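PDB 3VU4: KmHsv2 from Kluyveromyces marxianus, which probably binds phosphoinositides at membranes, as a seven-bladed beta-propeller of the PROPPIN family related to the autophagy protein Atg18. Local coordinates for residues S19-D24 with L36-K40; F42-N46 with E351-I355. All coordinates share one frame; numbering follows the deposited sequence.

Contact 1. Residues S19-D24 with L36-K40; sequences SNPVTD and LSTLK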
loop_
_atom_site.group_PDB
_atom_site.type_symbol
_atom_site.label_atom_id
_atom_site.label_comp_id
_atom_site.label_asym_id
_atom_site.label_seq_id
_atom_site.Cartn_x
_atom_site.Cartn_y
_atom_site.Cartn_z
ATOM N N SER A 19 7.516 -24.778 7.477
ATOM C CA SER A 19 8.630 -24.752 6.474
ATOM C C SER A 19 8.115 -24.473 5.055
ATOM O O SER A 19 8.810 -24.719 4.063
ATOM C CB SER A 19 9.389 -26.082 6.487
ATOM O OG SER A 19 10.470 -26.044 5.571
ATOM N N ASN A 20 6.884 -23.975 4.976
ATOM C CA ASN A 20 6.245 -23.621 3.714
ATOM C C ASN A 20 6.078 -22.102 3.829
ATOM O O ASN A 20 4.991 -21.600 4.118
ATOM C CB ASN A 20 4.890 -24.332 3.606
ATOM C CG ASN A 20 4.199 -24.069 2.292
ATOM O OD1 ASN A 20 4.855 -23.854 1.272
ATOM N ND2 ASN A 20 2.867 -24.101 2.300
ATOM N N PRO A 21 7.173 -21.356 3.608
ATOM C CA PRO A 21 7.246 -19.893 3.682
ATOM C C PRO A 21 6.418 -19.125 2.673
ATOM O O PRO A 21 6.270 -19.538 1.523
ATOM C CB PRO A 21 8.741 -19.598 3.495
ATOM C CG PRO A 21 9.417 -20.927 3.662
ATOM C CD PRO A 21 8.437 -21.893 3.090
ATOM N N VAL A 22 5.892 -17.989 3.115
ATOM C CA VAL A 22 5.121 -17.120 2.246
ATOM C C VAL A 22 6.146 -16.496 1.293
ATOM O O VAL A 22 7.171 -15.982 1.729
ATOM C CB VAL A 22 4.416 -16.042 3.079
ATOM C CG1 VAL A 22 3.761 -15.003 2.178
ATOM C CG2 VAL A 22 3.387 -16.703 3.955
ATOM N N THR A 23 5.891 -16.564 -0.006
ATOM C CA THR A 23 6.834 -16.010 -0.967
ATOM C C THR A 23 6.400 -14.632 -1.463
ATOM O O THR A 23 7.168 -13.919 -2.115
ATOM C CB THR A 23 7.020 -16.970 -2.170
ATOM O OG1 THR A 23 5.739 -17.349 -2.692
ATOM C CG2 THR A 23 7.766 -18.226 -1.731
ATOM N N ASP A 24 5.165 -14.261 -1.142
ATOM C CA ASP A 24 4.618 -12.969 -1.526
ATOM C C ASP A 24 3.193 -12.880 -1.004
ATOM O O ASP A 24 2.527 -13.901 -0.813
ATOM C CB ASP A 24 4.634 -12.804 -3.051
ATOM C CG ASP A 24 4.431 -11.358 -3.489
ATOM O OD1 ASP A 24 4.976 -10.450 -2.827
ATOM O OD2 ASP A 24 3.744 -11.129 -4.504
ATOM N N LEU A 36 -2.132 -14.511 -0.897
ATOM C CA LEU A 36 -0.818 -14.906 -0.440
ATOM C C LEU A 36 -0.332 -16.183 -1.123
ATOM O O LEU A 36 -1.129 -17.040 -1.497
ATOM C CB LEU A 36 -0.898 -15.023 1.088
ATOM C CG LEU A 36 -0.329 -16.093 2.003
ATOM C CD1 LEU A 36 -0.714 -15.698 3.430
ATOM C CD2 LEU A 36 -0.896 -17.466 1.670
ATOM N N SER A 37 0.979 -16.284 -1.312
ATOM C CA SER A 37 1.561 -17.447 -1.960
ATOM C C SER A 37 2.621 -18.140 -1.104
ATOM O O SER A 37 3.313 -17.503 -0.297
ATOM C CB SER A 37 2.183 -17.047 -3.302
ATOM O OG SER A 37 3.375 -16.308 -3.114
ATOM N N THR A 38 2.738 -19.453 -1.296
ATOM C CA THR A 38 3.711 -20.271 -0.583
ATOM C C THR A 38 4.453 -21.082 -1.629
ATOM O O THR A 38 4.297 -20.853 -2.831
ATOM C CB THR A 38 3.036 -21.256 0.375
ATOM O OG1 THR A 38 2.276 -22.205 -0.382
ATOM C CG2 THR A 38 2.111 -20.526 1.333
ATOM N N LEU A 39 5.256 -22.036 -1.175
ATOM C CA LEU A 39 6.011 -22.884 -2.088
ATOM C C LEU A 39 5.073 -23.881 -2.765
ATOM O O LEU A 39 5.361 -24.393 -3.849
ATOM C CB LEU A 39 7.087 -23.649 -1.318
ATOM C CG LEU A 39 8.124 -22.791 -0.590
ATOM C CD1 LEU A 39 9.175 -23.698 0.070
ATOM C CD2 LEU A 39 8.786 -21.835 -1.581
ATOM N N LYS A 40 3.931 -24.112 -2.125
ATOM C CA LYS A 40 2.958 -25.077 -2.603
ATOM C C LYS A 40 1.628 -24.546 -3.133
ATOM O O LYS A 40 0.909 -25.284 -3.808
ATOM C CB LYS A 40 2.687 -26.088 -1.485
ATOM C CG LYS A 40 3.933 -26.851 -1.020
ATOM C CD LYS A 40 3.758 -27.446 0.376
ATOM C CE LYS A 40 2.534 -28.346 0.462
ATOM N NZ LYS A 40 2.365 -28.896 1.833
#

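Contact 2. Residues F42-N46 with E351-I355; sequences FEIYN and EQLMI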
loop_
_atom_site.group_PDB
_atom_site.type_symbol
_atom_site.label_atom_id
_atom_site.label_comp_id
_atom_site.label_asym_id
_atom_site.label_seq_id
_atom_site.Cartn_x
_atom_site.Cartn_y
_atom_site.Cartn_z
ATOM N N PHE A 42 -1.344 -20.769 -3.445
ATOM C CA PHE A 42 -1.683 -19.376 -3.216
ATOM C C PHE A 42 -3.013 -19.422 -2.474
ATOM O O PHE A 42 -3.852 -20.273 -2.748
ATOM C CB PHE A 42 -1.735 -18.562 -4.529
ATOM C CG PHE A 42 -2.992 -18.724 -5.354
ATOM C CD1 PHE A 42 -4.208 -18.183 -4.933
ATOM C CD2 PHE A 42 -2.935 -19.330 -6.609
ATOM C CE1 PHE A 42 -5.345 -18.237 -5.758
ATOM C CE2 PHE A 42 -4.066 -19.386 -7.436
ATOM C CZ PHE A 42 -5.268 -18.839 -7.010
ATOM N N GLU A 43 -3.175 -18.536 -1.499
ATOM C CA GLU A 43 -4.377 -18.498 -0.682
ATOM C C GLU A 43 -4.959 -17.099 -0.720
ATOM O O GLU A 43 -4.234 -16.128 -0.937
ATOM C CB GLU A 43 -4.021 -18.847 0.762
ATOM C CG GLU A 43 -3.023 -19.989 0.897
ATOM C CD GLU A 43 -3.672 -21.352 0.736
ATOM O OE1 GLU A 43 -2.936 -22.359 0.609
ATOM O OE2 GLU A 43 -4.922 -21.410 0.748
ATOM N N ILE A 44 -6.264 -16.996 -0.501
ATOM C CA ILE A 44 -6.936 -15.708 -0.493
ATOM C C ILE A 44 -7.814 -15.633 0.744
ATOM O O ILE A 44 -8.499 -16.597 1.083
ATOM C CB ILE A 44 -7.813 -15.519 -1.744
ATOM C CG1 ILE A 44 -6.943 -15.592 -3.000
ATOM C CG2 ILE A 44 -8.524 -14.168 -1.685
ATOM C CD1 ILE A 44 -7.737 -15.572 -4.292
ATOM N N TYR A 45 -7.782 -14.490 1.421
ATOM C CA TYR A 45 -8.578 -14.299 2.625
ATOM C C TYR A 45 -9.345 -12.993 2.597
ATOM O O TYR A 45 -9.078 -12.106 1.784
ATOM C CB TYR A 45 -7.690 -14.261 3.874
ATOM C CG TYR A 45 -6.678 -15.374 3.993
ATOM C CD1 TYR A 45 -5.527 -15.395 3.188
ATOM C CD2 TYR A 45 -6.861 -16.407 4.917
ATOM C CE1 TYR A 45 -4.588 -16.419 3.304
ATOM C CE2 TYR A 45 -5.933 -17.434 5.041
ATOM C CZ TYR A 45 -4.801 -17.435 4.236
ATOM O OH TYR A 45 -3.878 -18.443 4.380
ATOM N N ASN A 46 -10.311 -12.889 3.497
ATOM C CA ASN A 46 -11.070 -11.669 3.659
ATOM C C ASN A 46 -10.290 -11.041 4.801
ATOM O O ASN A 46 -9.885 -11.757 5.718
ATOM C CB ASN A 46 -12.483 -11.977 4.119
ATOM C CG ASN A 46 -13.512 -11.470 3.162
ATOM O OD1 ASN A 46 -13.593 -11.936 2.027
ATOM N ND2 ASN A 46 -14.303 -10.494 3.601
ATOM N N GLU A 351 -4.780 -13.106 15.085
ATOM C CA GLU A 351 -5.160 -14.415 14.577
ATOM C C GLU A 351 -4.203 -14.850 13.496
ATOM O O GLU A 351 -3.418 -14.050 12.994
ATOM C CB GLU A 351 -6.597 -14.415 14.060
ATOM C CG GLU A 351 -6.957 -13.304 13.113
ATOM C CD GLU A 351 -8.450 -13.029 13.142
ATOM O OE1 GLU A 351 -9.231 -13.988 12.947
ATOM O OE2 GLU A 351 -8.840 -11.861 13.368
ATOM N N GLN A 352 -4.246 -16.129 13.159
ATOM C CA GLN A 352 -3.351 -16.642 12.144
ATOM C C GLN A 352 -4.073 -16.977 10.864
ATOM O O GLN A 352 -5.201 -17.458 10.887
ATOM C CB GLN A 352 -2.618 -17.892 12.629
ATOM C CG GLN A 352 -1.542 -18.331 11.649
ATOM C CD GLN A 352 -0.846 -19.594 12.069
ATOM O OE1 GLN A 352 -1.440 -20.678 12.076
ATOM N NE2 GLN A 352 0.425 -19.469 12.433
ATOM N N LEU A 353 -3.410 -16.707 9.748
ATOM C CA LEU A 353 -3.966 -17.008 8.443
ATOM C C LEU A 353 -3.758 -18.504 8.193
ATOM O O LEU A 353 -2.634 -18.973 8.026
ATOM C CB LEU A 353 -3.270 -16.150 7.385
ATOM C CG LEU A 353 -3.591 -14.664 7.573
ATOM C CD1 LEU A 353 -2.802 -13.821 6.605
ATOM C CD2 LEU A 353 -5.079 -14.450 7.366
ATOM N N MET A 354 -4.863 -19.242 8.193
ATOM C CA MET A 354 -4.858 -20.688 8.005
ATOM C C MET A 354 -4.477 -21.151 6.602
ATOM O O MET A 354 -4.974 -20.620 5.607
ATOM C CB MET A 354 -6.238 -21.244 8.357
ATOM C CG MET A 354 -6.252 -22.204 9.534
ATOM S SD MET A 354 -5.615 -21.509 11.087
ATOM C CE MET A 354 -3.866 -21.975 10.971
ATOM N N ILE A 355 -3.597 -22.149 6.526
ATOM C CA ILE A 355 -3.170 -22.700 5.241
ATOM C C ILE A 355 -3.773 -24.089 5.043
ATOM O O ILE A 355 -3.590 -24.911 5.968
ATOM C CB ILE A 355 -1.635 -22.824 5.151
ATOM C CG1 ILE A 355 -0.997 -21.437 5.190
ATOM C CG2 ILE A 355 -1.247 -23.561 3.876
ATOM C CD1 ILE A 355 -1.493 -20.497 4.115
#

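Contact 1. Residues S19-D24 with L36-K40
T23 OG1 has two polar neighbours: it lies 2.6 Å from S37 OG, close enough for a hydrogen bond, though the S37 proton could also turn to D24 O, and it is hydrogen-bonded to L61 O. Backbone bonds frame this pair. T23 N donates to S37 O at 2.8 Å, from well above the plane of that carbonyl, while S37 N donates to D24 O at 2.9 Å and comes in almost end-on to the C=O. S37 O also receives a CA-H...O contact from V22. At the other end, the carboxamide of N20 crosses the T38 side chain at about a right angle. A first torsion near 180° (chi1 -177°) swings the N20 amide out to the turn, where OD1 accepts a hydrogen bond from L39 N at 3.1 Å. This bond is bent, 136° at the hydrogen. The turn has its own brace: T38 OG1 accepts from K40 N in an ST turn and is also hydrogen-bonded to S41 N. Between the polar groups L39 spreads its two methyls over 19-24, CD1 reaching P21 CD at 3.6 Å and CD2 reaching T23 CG2 at 3.8 Å. The incoming chain thus lies along the end of strand 33-37 and the turn after it, then enters strand 24-27, the first of a four-stranded antiparallel propeller blade. The next blade begins alongside: strand 63-66 receives D24, whose OD2 makes a salt bridge with R65 and takes a hydrogen bond from V64 N.

Contact 2. Residues F42-N46 with E351-I355
The phenol ring of Y45 has L353 CD2 over one face and M354 O at its edge, near the ring plane; the ring of H52 also stacks with it. The methyl sits 3.9 Å from the ring centroid of Y45, 21° off the normal, in a CH-pi contact displaced toward CD2. L353 CB adds to the cover near the hydroxyl end, 3.7 Å from Y45 CZ. With CG anti to the carbonyl carbon (chi1 -49°), the ring extends from strand 41-47 to the C-terminal tail, where Y45 OH donates to M354 O at 2.7 Å. The donor stands 57° out of the plane of that carbonyl. I355 then folds its CD1 methyl back across the aliphatic part of E43, 3.6 Å from E43 CG, and beside the tyrosine hydroxyl. The carboxylate of E43 is bound chiefly elsewhere, with OE1 hydrogen-bonded to S41 OG. A phenylalanine at Y45 would lack the hydroxyl, and M354 O would probably be left without this mate and the tail freer to move. No backbone bond joins 42-46 to 351-355, so the side chains of 42-46 reach out to the tail beyond the last blade. The chemistry is mixed: apolar packing of L353 against the ring contributes to the burial of both, while one directed bond from the hydroxyl to a main-chain carbonyl probably helps to hold the chain end.

Contact 1 lies within the first blade, while contact 2 joins that blade to the tail that follows the last one; their centres are about 11 Å apart. Strand 33-37 of contact 1 lies next to strand 41-47 of contact 2 in one sheet. L36 joins them: its backbone O faces E43 N in a probable hydrogen bond between the two strands, and its two methyls split, CD1 packing 3.9 Å from Y45 CE1 and CD2 3.9 Å from I355 CD1. Contact 1 is local, closing within a short span of the chain, whereas contact 2 brings together residues some 305 positions apart. Together they set the start of the modelled chain and its C-terminal end upon the first blade, where the propeller ring closes.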